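Local atomic coordinates of collagen adhesin (PDB entry 2F68), a protein that binds collagen as a surface adhesin of Staphylococcus aureus, probably by closing its two domains around the collagen molecule in a "hug". Residues T34-F39 with S105-F110; K69-T74 with A300-E305; S150-K155 with N172-K177; E176-S181 with Y278-K283; G193-L198 with V233-N238. All coordinates share one frame; numbering follows the deposited sequence.

Contact 1 of 5, residues T34-F39 with S105-F110; sequences TVKMTF and SGFAEF
The ring of F39 lies over the backbone of G106, with G106 CA 3.9 Å from the ring centroid, and at the other end V35 CB sits over one face of the F110 ring, 3.8 Å from F110 CE1. The two rings come from different strands but by the same route: in each, CG stands between the backbone N and the carbonyl carbon (chi1 63° in F39, 55° in F110). V35 and F110 run side by side, pointing the same way. Between the two ring contacts, the bent chain of M37 brings CE to 4.0 Å from A108 CB. The opposite face is more polar. There the extended K36 passes F107 obliquely, its CE 3.9 Å from F107 CD1, while its NZ gains at most a weak cation-pi attraction. T38 CG2 rests against F107 CB at 3.8 Å. Six antiparallel backbone hydrogen bonds join the pairs V35–F110, M37–A108 and F39–G106. In the Ig-like domain the face of M37, A108 and F110 packs on strands 50-54 and 89-94; strand 17-27 flanks 31-40, T18 bonding T38 OG1, and strand 300-307 flanks 104-116.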
# COMPACT_ATOMS: atom_id res chain seq x y z
N THR A 34 12.90 2.63 0.24
CA THR A 34 13.40 1.70 -0.78
C THR A 34 14.63 0.93 -0.31
O THR A 34 15.60 1.52 0.17
CB THR A 34 13.72 2.44 -2.11
OG1 THR A 34 12.73 3.45 -2.35
CG2 THR A 34 13.74 1.47 -3.28
N VAL A 35 14.58 -0.39 -0.46
CA VAL A 35 15.68 -1.28 -0.08
C VAL A 35 16.39 -1.80 -1.34
O VAL A 35 15.74 -2.27 -2.27
CB VAL A 35 15.18 -2.49 0.76
CG1 VAL A 35 16.35 -3.33 1.26
CG2 VAL A 35 14.33 -2.01 1.93
N LYS A 36 17.72 -1.69 -1.35
CA LYS A 36 18.52 -2.18 -2.47
C LYS A 36 19.55 -3.21 -2.01
O LYS A 36 20.32 -2.96 -1.08
CB LYS A 36 19.21 -1.01 -3.18
CG LYS A 36 19.78 -1.36 -4.55
CD LYS A 36 20.41 -0.15 -5.22
CE LYS A 36 20.95 -0.50 -6.59
NZ LYS A 36 21.57 0.68 -7.26
N MET A 37 19.55 -4.36 -2.67
CA MET A 37 20.47 -5.46 -2.37
C MET A 37 21.28 -5.81 -3.62
O MET A 37 20.71 -6.12 -4.66
CB MET A 37 19.69 -6.68 -1.87
CG MET A 37 20.55 -7.84 -1.35
SD MET A 37 21.33 -8.85 -2.63
CE MET A 37 19.92 -9.35 -3.62
N THR A 38 22.61 -5.76 -3.50
CA THR A 38 23.49 -6.09 -4.62
C THR A 38 24.28 -7.37 -4.36
O THR A 38 24.56 -7.72 -3.21
CB THR A 38 24.48 -4.94 -4.94
OG1 THR A 38 25.31 -4.69 -3.81
CG2 THR A 38 23.73 -3.66 -5.31
N PHE A 39 24.64 -8.07 -5.44
CA PHE A 39 25.37 -9.34 -5.35
C PHE A 39 26.31 -9.57 -6.53
O PHE A 39 26.10 -9.03 -7.62
CB PHE A 39 24.38 -10.51 -5.22
CG PHE A 39 23.47 -10.68 -6.42
CD1 PHE A 39 23.86 -11.48 -7.50
CD2 PHE A 39 22.23 -10.06 -6.46
CE1 PHE A 39 23.02 -11.64 -8.60
CE2 PHE A 39 21.39 -10.22 -7.56
CZ PHE A 39 21.78 -11.01 -8.63
N SER A 105 26.92 -10.40 -11.85
CA SER A 105 26.64 -9.35 -10.88
C SER A 105 25.23 -8.80 -11.09
O SER A 105 24.76 -8.71 -12.23
CB SER A 105 27.67 -8.22 -11.00
OG SER A 105 27.67 -7.65 -12.30
N GLY A 106 24.56 -8.44 -10.00
CA GLY A 106 23.20 -7.92 -10.08
C GLY A 106 22.70 -7.19 -8.85
O GLY A 106 23.43 -7.04 -7.87
N PHE A 107 21.45 -6.74 -8.91
CA PHE A 107 20.82 -6.02 -7.80
C PHE A 107 19.32 -6.29 -7.68
O PHE A 107 18.69 -6.80 -8.61
CB PHE A 107 21.10 -4.51 -7.91
CG PHE A 107 20.35 -3.82 -9.03
CD1 PHE A 107 19.14 -3.19 -8.78
CD2 PHE A 107 20.88 -3.79 -10.32
CE1 PHE A 107 18.44 -2.55 -9.81
CE2 PHE A 107 20.19 -3.15 -11.35
CZ PHE A 107 18.97 -2.53 -11.09
N ALA A 108 18.76 -5.92 -6.53
CA ALA A 108 17.32 -6.05 -6.27
C ALA A 108 16.81 -4.83 -5.51
O ALA A 108 17.11 -4.65 -4.32
CB ALA A 108 17.03 -7.32 -5.50
N GLU A 109 16.05 -3.98 -6.20
CA GLU A 109 15.52 -2.75 -5.62
C GLU A 109 14.01 -2.85 -5.45
O GLU A 109 13.28 -3.10 -6.41
CB GLU A 109 15.90 -1.55 -6.49
CG GLU A 109 15.88 -0.21 -5.77
CD GLU A 109 16.36 0.94 -6.63
OE1 GLU A 109 15.97 1.01 -7.82
OE2 GLU A 109 17.12 1.79 -6.12
N PHE A 110 13.54 -2.64 -4.22
CA PHE A 110 12.11 -2.74 -3.89
C PHE A 110 11.72 -1.82 -2.73
O PHE A 110 12.56 -1.46 -1.91
CB PHE A 110 11.72 -4.20 -3.58
CG PHE A 110 12.56 -4.85 -2.51
CD1 PHE A 110 12.18 -4.76 -1.17
CD2 PHE A 110 13.71 -5.56 -2.84
CE1 PHE A 110 12.95 -5.36 -0.17
CE2 PHE A 110 14.48 -6.16 -1.85
CZ PHE A 110 14.10 -6.06 -0.51

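Contact 2 of 5, residues K69-T74 with A300-E305; sequences KTVPLT and ANAGIE
The C-terminal strand 300-307, consistent with the latch of the collagen hug, returns to the N-terminal domain and sets A300, A302 and I304 against K69, V71 and L73. The two strands run nearly parallel, 15° apart with their axes 5.6 Å apart at closest, yet no direct hydrogen bond links 69-74 to 300-305; side chains fill the gap. V71 divides its branches between two alanines: CG2 meets A300 CB at 3.8 Å, and CG1, anti to the backbone N (chi1 -174°), meets A302 CB, also at 3.8 Å. The backbone pairing of 300-307 lies on its other flank, with strand 104-116 of the Ig-like domain, where N301 bonds E109, while 62-75 pairs with 78-86 and, like 300-307, with 104-116. Further along, L73 reaches over with CD1, which approaches G303 O to 3.4 Å, and its CB lies 3.7 Å from I304 CG2. Near T74 a water links the two backbones, donating to T74 O at 2.8 Å and accepting from I304 N at 2.9 Å.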
# COMPACT_ATOMS: atom_id res chain seq x y z
N LYS A 69 5.65 -7.85 -4.81
CA LYS A 69 6.08 -7.68 -6.20
C LYS A 69 6.90 -8.87 -6.69
O LYS A 69 7.61 -9.51 -5.92
CB LYS A 69 6.89 -6.39 -6.36
CG LYS A 69 6.06 -5.11 -6.47
CD LYS A 69 5.44 -4.95 -7.85
CE LYS A 69 4.61 -3.68 -7.94
NZ LYS A 69 4.00 -3.51 -9.29
N THR A 70 6.78 -9.15 -7.99
CA THR A 70 7.55 -10.22 -8.64
C THR A 70 8.27 -9.66 -9.87
O THR A 70 7.64 -9.39 -10.90
CB THR A 70 6.66 -11.42 -9.02
OG1 THR A 70 5.85 -11.80 -7.90
CG2 THR A 70 7.51 -12.61 -9.45
N VAL A 71 9.58 -9.49 -9.75
CA VAL A 71 10.40 -8.90 -10.82
C VAL A 71 11.42 -9.92 -11.34
O VAL A 71 12.23 -10.44 -10.57
CB VAL A 71 11.13 -7.61 -10.35
CG1 VAL A 71 11.85 -6.93 -11.51
CG2 VAL A 71 10.15 -6.64 -9.70
N PRO A 72 11.38 -10.21 -12.66
CA PRO A 72 12.31 -11.17 -13.25
C PRO A 72 13.73 -10.63 -13.44
O PRO A 72 13.91 -9.43 -13.66
CB PRO A 72 11.68 -11.47 -14.61
CG PRO A 72 10.92 -10.24 -14.96
CD PRO A 72 10.45 -9.65 -13.66
N LEU A 73 14.71 -11.51 -13.33
CA LEU A 73 16.11 -11.18 -13.58
C LEU A 73 16.48 -11.68 -14.98
O LEU A 73 16.50 -12.88 -15.23
CB LEU A 73 17.02 -11.82 -12.52
CG LEU A 73 17.20 -11.24 -11.11
CD1 LEU A 73 17.92 -9.89 -11.14
CD2 LEU A 73 15.90 -11.14 -10.33
N THR A 74 16.77 -10.74 -15.88
CA THR A 74 16.97 -11.08 -17.30
C THR A 74 18.34 -10.70 -17.85
O THR A 74 18.87 -9.62 -17.56
CB THR A 74 15.88 -10.44 -18.19
OG1 THR A 74 15.78 -9.04 -17.91
CG2 THR A 74 14.53 -11.10 -17.97
N ALA A 300 9.45 -1.43 -8.09
CA ALA A 300 10.31 -2.59 -7.85
C ALA A 300 11.06 -2.98 -9.12
O ALA A 300 10.45 -3.27 -10.16
CB ALA A 300 9.48 -3.77 -7.33
N ASN A 301 12.39 -2.98 -9.03
CA ASN A 301 13.25 -3.29 -10.17
C ASN A 301 14.39 -4.25 -9.80
O ASN A 301 14.88 -4.23 -8.67
CB ASN A 301 13.84 -2.01 -10.77
CG ASN A 301 12.78 -1.10 -11.36
OD1 ASN A 301 11.92 -1.54 -12.14
ND2 ASN A 301 12.83 0.18 -11.02
N ALA A 302 14.79 -5.07 -10.76
CA ALA A 302 15.89 -6.02 -10.57
C ALA A 302 16.69 -6.21 -11.86
O ALA A 302 16.12 -6.46 -12.93
CB ALA A 302 15.36 -7.36 -10.07
N GLY A 303 18.01 -6.08 -11.75
CA GLY A 303 18.91 -6.23 -12.89
C GLY A 303 20.01 -7.25 -12.63
O GLY A 303 20.35 -7.53 -11.48
N ILE A 304 20.56 -7.79 -13.71
CA ILE A 304 21.62 -8.80 -13.64
C ILE A 304 22.50 -8.80 -14.90
O ILE A 304 21.99 -8.74 -16.02
CB ILE A 304 21.03 -10.23 -13.35
CG1 ILE A 304 22.14 -11.27 -13.18
CG2 ILE A 304 19.99 -10.63 -14.41
CD1 ILE A 304 21.72 -12.53 -12.45
N GLU A 305 23.81 -8.85 -14.69
CA GLU A 305 24.79 -8.88 -15.78
C GLU A 305 25.58 -10.18 -15.76
O GLU A 305 25.80 -10.77 -14.70
CB GLU A 305 25.74 -7.68 -15.68
CG GLU A 305 25.09 -6.33 -15.91
CD GLU A 305 26.07 -5.17 -15.79
OE1 GLU A 305 27.15 -5.22 -16.42
OE2 GLU A 305 25.75 -4.20 -15.07
O HOH W 1 19.27 -7.24 -16.22

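Contact 3 of 5, residues S150-K155 with N172-K177; sequences SVFYYK and NINNEK
The F152 ring has N174 CA over the centre of one face, 3.9 Å from the centroid, and Y278 stacked on the opposite face. The amide plane of N174 is inclined 21° to this ring, and N174 OD1 lies 3.3 Å from F152 CE1. The Y154 ring is met differently: N172 CB sits over one face, whereas N175 ND2 comes to its edge, 3.3 Å from Y154 CD1. On Y153, I173 CG1 approaches CD1 to 3.6 Å. These groups gather where the hairpin of strands 154-156 and 166-173, in the collagen-binding domain, opens beyond its antiparallel, hydrogen-bonded pair Y154–N172. There a type I turn from N174 to K177 carries one chain away, and N175 joins it to the other. Its side-chain ND2 donates to V151 O at 2.9 Å, nearly straight (173°) and in the plane of its own amide; its backbone N donates to F152 O at 3.2 Å, on a lone pair of that carbonyl. N175 points its CB at the 150-155 segment, and CG stands anti to the carbonyl carbon (chi1 -65°). The other two asparagines are held from outside the contact: N172 OD1 bonds S255 OG, and N174 gives ND2 to G249 O while its OD1 accepts from S178 N. Y153 OH reaches S274 OG, and its ring meets F291 edge-to-face.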
# COMPACT_ATOMS: atom_id res chain seq x y z
N SER A 150 -9.47 16.38 13.64
CA SER A 150 -9.80 16.16 12.24
C SER A 150 -10.83 17.17 11.72
O SER A 150 -11.61 17.72 12.50
CB SER A 150 -10.32 14.74 12.03
OG SER A 150 -9.33 13.78 12.39
N VAL A 151 -10.81 17.39 10.41
CA VAL A 151 -11.82 18.23 9.74
C VAL A 151 -13.12 17.45 9.56
O VAL A 151 -13.19 16.26 9.87
CB VAL A 151 -11.31 18.77 8.37
CG1 VAL A 151 -10.22 19.81 8.57
CG2 VAL A 151 -10.82 17.63 7.48
N PHE A 152 -14.16 18.13 9.06
CA PHE A 152 -15.45 17.50 8.81
C PHE A 152 -15.32 16.35 7.82
O PHE A 152 -15.63 15.20 8.15
CB PHE A 152 -16.47 18.53 8.30
CG PHE A 152 -17.86 17.97 8.10
CD1 PHE A 152 -18.80 18.03 9.12
CD2 PHE A 152 -18.22 17.39 6.89
CE1 PHE A 152 -20.09 17.52 8.94
CE2 PHE A 152 -19.50 16.87 6.70
CZ PHE A 152 -20.44 16.94 7.72
N TYR A 153 -14.86 16.66 6.61
CA TYR A 153 -14.70 15.66 5.56
C TYR A 153 -13.33 15.74 4.90
O TYR A 153 -12.90 16.81 4.46
CB TYR A 153 -15.82 15.79 4.52
CG TYR A 153 -15.62 14.93 3.28
CD1 TYR A 153 -15.81 13.55 3.33
CD2 TYR A 153 -15.25 15.51 2.07
CE1 TYR A 153 -15.62 12.76 2.20
CE2 TYR A 153 -15.06 14.72 0.93
CZ TYR A 153 -15.25 13.35 1.01
OH TYR A 153 -15.07 12.58 -0.11
N TYR A 154 -12.66 14.60 4.84
CA TYR A 154 -11.41 14.46 4.09
C TYR A 154 -11.34 13.07 3.45
O TYR A 154 -11.95 12.12 3.95
CB TYR A 154 -10.19 14.71 4.99
CG TYR A 154 -9.85 13.58 5.95
CD1 TYR A 154 -10.49 13.48 7.19
CD2 TYR A 154 -8.89 12.63 5.62
CE1 TYR A 154 -10.18 12.45 8.07
CE2 TYR A 154 -8.58 11.59 6.50
CZ TYR A 154 -9.22 11.51 7.72
OH TYR A 154 -8.91 10.49 8.59
N LYS A 155 -10.60 12.97 2.35
CA LYS A 155 -10.48 11.72 1.62
C LYS A 155 -9.03 11.25 1.56
O LYS A 155 -8.12 12.03 1.26
CB LYS A 155 -11.05 11.88 0.21
CG LYS A 155 -11.35 10.56 -0.50
CD LYS A 155 -12.02 10.78 -1.85
CE LYS A 155 -11.11 11.50 -2.84
NZ LYS A 155 -9.77 10.85 -2.97
N ASN A 172 -14.11 9.73 4.67
CA ASN A 172 -14.38 10.01 6.07
C ASN A 172 -15.25 11.26 6.25
O ASN A 172 -14.76 12.39 6.18
CB ASN A 172 -13.07 10.14 6.86
CG ASN A 172 -12.23 8.88 6.80
OD1 ASN A 172 -12.70 7.78 7.09
ND2 ASN A 172 -10.96 9.03 6.43
N ILE A 173 -16.54 11.04 6.48
CA ILE A 173 -17.53 12.12 6.58
C ILE A 173 -17.94 12.38 8.03
O ILE A 173 -18.18 11.43 8.78
CB ILE A 173 -18.79 11.82 5.73
CG1 ILE A 173 -18.41 11.25 4.36
CG2 ILE A 173 -19.65 13.08 5.57
CD1 ILE A 173 -19.55 10.56 3.62
N ASN A 174 -18.02 13.66 8.39
CA ASN A 174 -18.42 14.11 9.74
C ASN A 174 -17.65 13.40 10.86
O ASN A 174 -18.23 12.71 11.70
CB ASN A 174 -19.94 13.98 9.93
CG ASN A 174 -20.46 14.79 11.11
OD1 ASN A 174 -19.77 15.66 11.64
ND2 ASN A 174 -21.69 14.50 11.53
N ASN A 175 -16.33 13.60 10.86
CA ASN A 175 -15.42 12.90 11.76
C ASN A 175 -15.59 13.22 13.25
O ASN A 175 -15.28 12.40 14.11
CB ASN A 175 -13.97 13.16 11.34
CG ASN A 175 -13.64 12.57 9.99
OD1 ASN A 175 -13.72 11.36 9.78
ND2 ASN A 175 -13.27 13.43 9.05
N GLU A 176 -16.09 14.42 13.54
CA GLU A 176 -16.26 14.87 14.93
C GLU A 176 -17.69 14.70 15.43
O GLU A 176 -18.02 15.12 16.55
CB GLU A 176 -15.81 16.33 15.08
CG GLU A 176 -14.32 16.57 14.78
CD GLU A 176 -13.39 15.81 15.71
OE1 GLU A 176 -13.61 15.84 16.94
OE2 GLU A 176 -12.43 15.18 15.21
N LYS A 177 -18.54 14.07 14.61
CA LYS A 177 -19.94 13.78 14.94
C LYS A 177 -20.72 15.04 15.34
O LYS A 177 -21.47 15.05 16.32
CB LYS A 177 -20.05 12.70 16.03
CG LYS A 177 -19.38 11.38 15.68
CD LYS A 177 -19.37 10.44 16.88
CE LYS A 177 -18.53 9.20 16.61
NZ LYS A 177 -17.07 9.50 16.55

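Contact 4 of 5, residues E176-S181 with Y278-K283; sequences EKSYVS and YQEHGK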
# COMPACT_ATOMS: atom_id res chain seq x y z
N GLU A 176 -16.09 14.42 13.54
CA GLU A 176 -16.26 14.87 14.93
C GLU A 176 -17.69 14.70 15.43
O GLU A 176 -18.02 15.12 16.55
CB GLU A 176 -15.81 16.33 15.08
CG GLU A 176 -14.32 16.57 14.78
CD GLU A 176 -13.39 15.81 15.71
OE1 GLU A 176 -13.61 15.84 16.94
OE2 GLU A 176 -12.43 15.18 15.21
N LYS A 177 -18.54 14.07 14.61
CA LYS A 177 -19.94 13.78 14.94
C LYS A 177 -20.72 15.04 15.34
O LYS A 177 -21.47 15.05 16.32
CB LYS A 177 -20.05 12.70 16.03
CG LYS A 177 -19.38 11.38 15.68
CD LYS A 177 -19.37 10.44 16.88
CE LYS A 177 -18.53 9.20 16.61
NZ LYS A 177 -17.07 9.50 16.55
N SER A 178 -20.55 16.11 14.56
CA SER A 178 -21.20 17.39 14.82
C SER A 178 -22.58 17.47 14.18
O SER A 178 -22.87 16.76 13.22
CB SER A 178 -20.32 18.54 14.33
OG SER A 178 -20.08 18.45 12.93
N TYR A 179 -23.43 18.33 14.73
CA TYR A 179 -24.76 18.58 14.19
C TYR A 179 -24.67 19.30 12.85
O TYR A 179 -23.87 20.23 12.69
CB TYR A 179 -25.61 19.39 15.18
CG TYR A 179 -27.01 19.71 14.69
CD1 TYR A 179 -28.06 18.82 14.88
CD2 TYR A 179 -27.28 20.92 14.03
CE1 TYR A 179 -29.35 19.11 14.44
CE2 TYR A 179 -28.57 21.22 13.59
CZ TYR A 179 -29.59 20.31 13.79
OH TYR A 179 -30.86 20.60 13.35
N VAL A 180 -25.48 18.86 11.89
CA VAL A 180 -25.49 19.45 10.55
C VAL A 180 -26.85 20.08 10.22
O VAL A 180 -27.90 19.52 10.55
CB VAL A 180 -25.02 18.41 9.48
CG1 VAL A 180 -26.10 17.37 9.18
CG2 VAL A 180 -24.57 19.10 8.21
N SER A 181 -26.81 21.25 9.59
CA SER A 181 -28.01 22.02 9.29
C SER A 181 -28.66 21.64 7.96
O SER A 181 -29.84 21.92 7.73
CB SER A 181 -27.71 23.53 9.32
OG SER A 181 -26.70 23.87 8.39
N TYR A 278 -21.80 20.57 2.44
CA TYR A 278 -22.22 20.46 3.84
C TYR A 278 -22.15 21.80 4.58
O TYR A 278 -21.51 22.74 4.11
CB TYR A 278 -21.39 19.40 4.58
CG TYR A 278 -19.91 19.70 4.68
CD1 TYR A 278 -19.40 20.48 5.72
CD2 TYR A 278 -19.02 19.21 3.73
CE1 TYR A 278 -18.04 20.76 5.82
CE2 TYR A 278 -17.65 19.48 3.82
CZ TYR A 278 -17.18 20.26 4.86
OH TYR A 278 -15.83 20.53 4.95
N GLN A 279 -22.81 21.86 5.74
CA GLN A 279 -22.73 23.02 6.62
C GLN A 279 -22.94 22.63 8.09
O GLN A 279 -24.06 22.31 8.50
CB GLN A 279 -23.73 24.11 6.21
CG GLN A 279 -23.67 25.38 7.06
CD GLN A 279 -24.65 26.45 6.63
OE1 GLN A 279 -25.44 26.26 5.70
NE2 GLN A 279 -24.61 27.60 7.30
N GLU A 280 -21.86 22.65 8.86
CA GLU A 280 -21.93 22.48 10.30
C GLU A 280 -22.62 23.69 10.90
O GLU A 280 -22.28 24.83 10.55
CB GLU A 280 -20.53 22.34 10.91
CG GLU A 280 -19.75 21.12 10.45
CD GLU A 280 -18.40 20.99 11.13
OE1 GLU A 280 -18.36 20.88 12.38
OE2 GLU A 280 -17.37 21.00 10.42
N HIS A 281 -23.60 23.46 11.77
CA HIS A 281 -24.35 24.56 12.38
C HIS A 281 -23.47 25.34 13.35
O HIS A 281 -23.13 24.86 14.43
CB HIS A 281 -25.62 24.06 13.05
CG HIS A 281 -26.62 25.14 13.32
ND1 HIS A 281 -26.89 25.62 14.58
CD2 HIS A 281 -27.41 25.85 12.47
CE1 HIS A 281 -27.80 26.57 14.51
NE2 HIS A 281 -28.14 26.73 13.24
N GLY A 282 -23.09 26.55 12.93
CA GLY A 282 -22.12 27.36 13.65
C GLY A 282 -20.91 27.66 12.77
O GLY A 282 -20.07 28.50 13.12
N LYS A 283 -20.83 26.96 11.64
CA LYS A 283 -19.74 27.12 10.68
C LYS A 283 -20.27 27.59 9.33
O LYS A 283 -21.47 27.51 9.06
CB LYS A 283 -18.95 25.81 10.53
CG LYS A 283 -18.28 25.30 11.81
CD LYS A 283 -17.03 26.09 12.15
CE LYS A 283 -16.40 25.59 13.44
NZ LYS A 283 -15.17 26.35 13.79
O HOH W 2 -22.72 21.93 14.61
O HOH W 3 -27.62 24.71 5.98
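S178 brings its OG to 3.0 Å from E280 OE1, a hydrogen-bonding distance, although its single proton has another acceptor within reach. OG stands between the backbone N and the carbonyl carbon of S178 (chi1 60°). The carbonyl O of Y179 accepts a weak, 3.4 Å bond from H281 N and a proton from a water that also donates to H281 O, while the edge of the Y179 ring faces H281 CB, with CD2 of Y179 3.7 Å away; the two side chains run alongside each other. V180 forms the single backbone bridge, with E280, and its CG2 touches Q279 O at 3.3 Å. S181 N then donates to Q279 O at 3.1 Å, nearly straight (173°). The OG of S181 lies at the same 3.1 Å from that oxygen, its proton again unsettled, and a second water connects OG with Q279 OE1. CB of S181 packs on H281 CD2. This hold lies at the start of a type II beta turn, E280 to K283, with G282 at its third position and K283 N bonded to E280 O, in the loop between strands 269-278 and 286-287 of the collagen-binding domain.

Contact 5 of 5, residues G193-L198 with V233-N238; sequences GQQLDL and VDNTKN
L196 and N238 make the nearest backbone approach, their CA atoms 6.2 Å apart, where strand 194-207 passes a chain that leaves strand 230-234 through three residues of helical conformation; no backbone-to-backbone hydrogen bond joins them. Carboxamides do that work instead. N238 OD1 accepts from L196 N at 3.1 Å, the donor standing above the carbonyl plane, and N235 ND2 donates to L196 O, also at 3.1 Å and from above the carbonyl plane, with L196 O lying in the amide plane of N235. L196 is thus gripped at both its N-H and its C=O by side chains of the bend. Q195 adds two more bonds, one in each direction: its chain is bent at chi2 (60°), its NE2 donates to N235 O at 2.8 Å, nearly straight (173°), and its OE1 takes a longer bond of 3.2 Å from N238 ND2. The Q195 and N238 side chains cross at about a right angle, their amide planes 44° apart. Beside this polar cluster V233 CG1 packs between two leucines, 3.8 Å from L196 CD2 and 3.7 Å from L198 CD1. D234 OD1 accepts from K237 N, an Asx motif within the bend. Both polar atoms of the buried N238 amide have partners across the contact, and three uncharged carboxamides join the two chains without setting a formal charge against the apolar L196 and V233.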
# COMPACT_ATOMS: atom_id res chain seq x y z
N GLY A 193 -7.05 4.32 -15.04
CA GLY A 193 -5.99 3.41 -14.61
C GLY A 193 -6.43 2.43 -13.54
O GLY A 193 -5.65 1.60 -13.08
N GLN A 194 -7.70 2.54 -13.14
CA GLN A 194 -8.27 1.70 -12.08
C GLN A 194 -9.77 1.49 -12.26
O GLN A 194 -10.47 2.36 -12.80
CB GLN A 194 -7.96 2.28 -10.69
CG GLN A 194 -8.41 3.73 -10.50
CD GLN A 194 -7.76 4.41 -9.31
OE1 GLN A 194 -7.42 5.59 -9.37
NE2 GLN A 194 -7.58 3.67 -8.22
N GLN A 195 -10.26 0.34 -11.82
CA GLN A 195 -11.69 0.01 -11.90
C GLN A 195 -12.25 -0.34 -10.52
O GLN A 195 -11.69 -1.16 -9.80
CB GLN A 195 -11.92 -1.14 -12.89
CG GLN A 195 -13.37 -1.61 -13.02
CD GLN A 195 -14.32 -0.52 -13.49
OE1 GLN A 195 -14.02 0.23 -14.42
NE2 GLN A 195 -15.48 -0.44 -12.85
N LEU A 196 -13.37 0.30 -10.18
CA LEU A 196 -14.02 0.12 -8.89
C LEU A 196 -14.62 -1.27 -8.71
O LEU A 196 -15.33 -1.77 -9.58
CB LEU A 196 -15.11 1.20 -8.69
CG LEU A 196 -16.18 1.06 -7.60
CD1 LEU A 196 -15.59 1.10 -6.20
CD2 LEU A 196 -17.22 2.16 -7.77
N ASP A 197 -14.31 -1.89 -7.58
CA ASP A 197 -14.92 -3.16 -7.18
C ASP A 197 -16.07 -2.86 -6.23
O ASP A 197 -15.85 -2.42 -5.09
CB ASP A 197 -13.88 -4.08 -6.53
CG ASP A 197 -14.30 -5.54 -6.53
OD1 ASP A 197 -15.50 -5.84 -6.71
OD2 ASP A 197 -13.42 -6.41 -6.33
N LEU A 198 -17.29 -3.09 -6.71
CA LEU A 198 -18.51 -2.76 -5.97
C LEU A 198 -18.72 -3.63 -4.72
O LEU A 198 -19.29 -3.17 -3.73
CB LEU A 198 -19.73 -2.85 -6.90
CG LEU A 198 -21.12 -2.44 -6.39
CD1 LEU A 198 -21.17 -0.96 -6.01
CD2 LEU A 198 -22.18 -2.76 -7.43
N VAL A 233 -24.01 4.45 -7.44
CA VAL A 233 -22.76 3.97 -8.02
C VAL A 233 -22.90 3.70 -9.51
O VAL A 233 -23.73 2.89 -9.93
CB VAL A 233 -22.25 2.69 -7.29
CG1 VAL A 233 -20.97 2.18 -7.94
CG2 VAL A 233 -22.02 2.96 -5.81
N ASP A 234 -22.09 4.40 -10.30
CA ASP A 234 -21.98 4.14 -11.73
C ASP A 234 -20.66 3.42 -11.99
O ASP A 234 -19.60 4.04 -12.02
CB ASP A 234 -22.06 5.45 -12.53
CG ASP A 234 -22.39 5.22 -14.00
OD1 ASP A 234 -21.63 4.50 -14.69
OD2 ASP A 234 -23.39 5.79 -14.48
N ASN A 235 -20.74 2.10 -12.15
CA ASN A 235 -19.56 1.24 -12.29
C ASN A 235 -18.76 1.49 -13.56
O ASN A 235 -17.53 1.35 -13.57
CB ASN A 235 -19.97 -0.24 -12.19
CG ASN A 235 -18.77 -1.16 -12.00
OD1 ASN A 235 -18.54 -2.06 -12.82
ND2 ASN A 235 -18.02 -0.96 -10.93
N THR A 236 -19.46 1.86 -14.63
CA THR A 236 -18.83 2.15 -15.92
C THR A 236 -18.07 3.48 -15.90
O THR A 236 -16.96 3.58 -16.42
CB THR A 236 -19.86 2.15 -17.08
OG1 THR A 236 -20.74 1.02 -16.94
CG2 THR A 236 -19.17 2.08 -18.43
N LYS A 237 -18.68 4.49 -15.28
CA LYS A 237 -18.09 5.83 -15.19
C LYS A 237 -17.18 6.00 -13.97
O LYS A 237 -16.50 7.02 -13.84
CB LYS A 237 -19.19 6.90 -15.18
CG LYS A 237 -19.87 7.10 -16.53
CD LYS A 237 -20.88 8.25 -16.50
CE LYS A 237 -20.20 9.62 -16.57
NZ LYS A 237 -19.58 9.88 -17.90
N ASN A 238 -17.17 4.99 -13.09
CA ASN A 238 -16.39 5.01 -11.85
C ASN A 238 -16.68 6.22 -10.95
O ASN A 238 -15.77 6.93 -10.52
CB ASN A 238 -14.88 4.88 -12.13
CG ASN A 238 -14.49 3.48 -12.59
OD1 ASN A 238 -14.75 2.49 -11.90
ND2 ASN A 238 -13.85 3.40 -13.75

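Overall arrangement
From the N terminus, contact 1 closes the first loop, T34 to F110, within the Ig-like domain. Contact 2 opens inside it at K69 but closes only at A300-E305, so the two cross; they meet on strand 104-116, which lies between 31-40 and 300-307, and the C-terminal strand thereby joins the sheet of the N-terminal domain. The whole collagen-binding domain is nested inside contact 2. There contact 3 closes a short hairpin, and contact 4 begins on its last residues, E176 and K177, and runs to Y278-K283. Contact 5 sits within that loop and joins strand 194-207 to the chain leaving strand 230-234. Contacts 3 and 4 touch chiefly through F152.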